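Local coordinates for protein type IV pilin structural subunit (Pseudomonas aeruginosa, PDB 3JYZ) that serves as the structural subunit that probably polymerises into type IV pili, surface filaments of the bacterium, at residues W43-Q46 with S47-G51. Sequence-based numbering, arbitrary orientation. Where two conformers were deposited one is given.
Sequences WNQQ and SNNLG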
ATOM      1  N   TRP A  43      -7.401  -1.292  11.681  1.00  9.77           N
ATOM      2  CA  TRP A  43      -6.149  -0.675  11.266  1.00  8.94           C
ATOM      3  C   TRP A  43      -6.217   0.854  11.314  1.00  9.05           C
ATOM      4  O   TRP A  43      -5.335   1.517  11.878  1.00  8.39           O
ATOM      5  CB  TRP A  43      -5.733  -1.117   9.849  1.00  8.77           C
ATOM      6  CG  TRP A  43      -4.467  -0.433   9.462  1.00  8.83           C
ATOM      7  CD1 TRP A  43      -4.337   0.716   8.739  1.00 10.27           C
ATOM      8  CD2 TRP A  43      -3.150  -0.822   9.849  1.00 10.20           C
ATOM      9  NE1 TRP A  43      -3.003   1.057   8.638  1.00  9.96           N
ATOM     10  CE2 TRP A  43      -2.258   0.132   9.316  1.00 10.27           C
ATOM     11  CE3 TRP A  43      -2.639  -1.890  10.597  1.00 10.43           C
ATOM     12  CZ2 TRP A  43      -0.877   0.040   9.499  1.00 10.18           C
ATOM     13  CZ3 TRP A  43      -1.269  -1.975  10.781  1.00 10.53           C
ATOM     14  CH2 TRP A  43      -0.402  -1.014  10.234  1.00 11.05           C
ATOM     15  N   ASN A  44      -7.257   1.412  10.703  1.00  9.09           N
ATOM     16  CA  ASN A  44      -7.344   2.861  10.525  1.00  9.45           C
ATOM     17  C   ASN A  44      -7.471   3.616  11.843  1.00 11.03           C
ATOM     18  O   ASN A  44      -7.120   4.790  11.905  1.00 12.81           O
ATOM     19  CB  ASN A  44      -8.491   3.238   9.577  1.00  8.91           C
ATOM     20  CG  ASN A  44      -8.185   2.912   8.123  1.00  8.76           C
ATOM     21  OD1 ASN A  44      -9.081   2.916   7.270  1.00 11.53           O
ATOM     22  ND2 ASN A  44      -6.928   2.642   7.835  1.00  5.47           N
ATOM     23  N   GLN A  45      -7.926   2.940  12.900  1.00 10.53           N
ATOM     24  CA  GLN A  45      -8.112   3.596  14.195  1.00 11.87           C
ATOM     25  C   GLN A  45      -6.798   3.843  14.911  1.00 10.96           C
ATOM     26  O   GLN A  45      -6.711   4.716  15.768  1.00 11.73           O
ATOM     27  CB  GLN A  45      -9.078   2.795  15.075  1.00 16.54           C
ATOM     28  CG  GLN A  45     -10.423   2.690  14.405  1.00 22.82           C
ATOM     29  CD  GLN A  45     -11.553   2.248  15.304  1.00 27.19           C
ATOM     30  OE1 GLN A  45     -12.670   2.768  15.201  1.00 28.72           O
ATOM     31  NE2 GLN A  45     -11.288   1.271  16.170  1.00 27.77           N
ATOM     32  N   GLN A  46      -5.794   3.079  14.524  1.00  9.71           N
ATOM     33  CA  GLN A  46      -4.451   3.194  15.103  1.00  9.18           C
ATOM     34  C   GLN A  46      -3.856   4.563  14.896  1.00  8.86           C
ATOM     35  O   GLN A  46      -4.254   5.228  14.029  1.00  9.68           O
ATOM     36  CB  GLN A  46      -3.529   2.124  14.497  1.00  9.46           C
ATOM     37  CG  GLN A  46      -3.993   0.699  14.753  1.00 10.20           C
ATOM     38  CD  GLN A  46      -3.197  -0.338  14.028  1.00 11.41           C
ATOM     39  OE1 GLN A  46      -3.373  -1.487  14.257  1.00 13.53           O
ATOM     40  NE2 GLN A  46      -2.324   0.083  13.165  1.00 10.14           N
ATOM     41  N   SER A  47      -2.886   4.921  15.742  0.50  8.40           N
ATOM     42  CA  SER A  47      -2.067   6.110  15.512  0.50  8.86           C
ATOM     43  C   SER A  47      -2.921   7.344  15.256  0.50  8.64           C
ATOM     44  O   SER A  47      -2.699   8.083  14.292  0.50  9.05           O
ATOM     45  CB  SER A  47      -1.108   5.875  14.339  0.50 10.47           C
ATOM     46  OG  SER A  47      -0.006   6.761  14.419  0.50 12.30           O
ATOM     47  N   ASN A  48      -3.894   7.563  16.134  1.00  8.27           N
ATOM     48  CA  ASN A  48      -4.753   8.746  16.055  1.00  8.27           C
ATOM     49  C   ASN A  48      -5.495   8.815  14.731  1.00  8.60           C
ATOM     50  O   ASN A  48      -5.599   9.869  14.103  1.00  8.90           O
ATOM     51  CB  ASN A  48      -3.944  10.015  16.313  1.00  9.98           C
ATOM     52  CG  ASN A  48      -3.300  10.017  17.688  1.00 11.56           C
ATOM     53  OD1 ASN A  48      -2.083  10.192  17.816  1.00 13.98           O
ATOM     54  ND2 ASN A  48      -4.103   9.788  18.719  1.00 10.01           N
ATOM     55  N   ASN A  49      -6.005   7.656  14.328  1.00  7.78           N
ATOM     56  CA  ASN A  49      -6.770   7.498  13.091  1.00  7.79           C
ATOM     57  C   ASN A  49      -5.979   7.759  11.820  1.00  8.14           C
ATOM     58  O   ASN A  49      -6.558   8.023  10.768  1.00  8.63           O
ATOM     59  CB  ASN A  49      -8.065   8.309  13.139  1.00  8.92           C
ATOM     60  CG  ASN A  49      -8.950   7.881  14.285  1.00  9.70           C
ATOM     61  OD1 ASN A  49      -9.803   6.997  14.131  1.00 13.67           O
ATOM     62  ND2 ASN A  49      -8.725   8.463  15.452  1.00  7.57           N
ATOM     63  N   LEU A  50      -4.657   7.630  11.923  1.00  8.15           N
ATOM     64  CA  LEU A  50      -3.769   7.703  10.760  1.00  8.69           C
ATOM     65  C   LEU A  50      -3.131   6.350  10.402  1.00  8.29           C
ATOM     66  O   LEU A  50      -2.344   6.262   9.451  1.00  8.07           O
ATOM     67  CB  LEU A  50      -2.680   8.764  10.975  1.00  9.55           C
ATOM     68  CG  LEU A  50      -3.187  10.197  11.195  1.00  9.82           C
ATOM     69  CD1 LEU A  50      -2.025  11.195  11.231  1.00  9.69           C
ATOM     70  CD2 LEU A  50      -4.193  10.578  10.113  1.00 11.15           C
ATOM     71  N   GLY A  51      -3.467   5.305  11.156  1.00  7.48           N
ATOM     72  CA  GLY A  51      -3.017   3.959  10.828  1.00  8.49           C
ATOM     73  C   GLY A  51      -1.620   3.661  11.339  1.00  8.16           C
ATOM     74  O   GLY A  51      -1.421   2.764  12.152  1.00  9.41           O
TER
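Two hydrogen bonds, Gly51 N to Gln46 O and Gln46 NE2 to Gly51 O, join these residues where the chain leaves helix 33-49, in the αβ-loop region that joins the N-terminal helix of a type IV pilin to its antiparallel sheet. Gln46 breaks from helical shape (psi 158°), and Ser47, Asn48 and Asn49, all with positive phi, form one left-handed turn that leads the chain back so that Gly51 meets Trp43 and Gln46. Inside this turn Gln46 O accepts the N-H of Gly51 at 3.0 Å, from well above its carbonyl plane, and a weaker, bent bond from Leu50 N.

The tight side is built on Trp43. Its indole lies against Pro20, Ala21 and Met24 of helix 4-28, while NE1 donates to Val60 O of strand 57-62, a bond that, with this packing, holds the ring in its orientation. Gly51 CA sits 3.6 Å from that NE1; the same CA points a C-H almost straight at Trp43 O (3.5 Å).

On the solvent side the hold is looser: Gln45, Asn48 and Asn49 are exposed, and Asn49 N makes a weak bond to Gln45 O (3.3 Å).

With CG beside its backbone N (chi1 -61°) and the chain extended beyond, Gln46 carries NE2 over the rim of one indole face, where it donates in its own amide plane to Gly51 O at 3.0 Å.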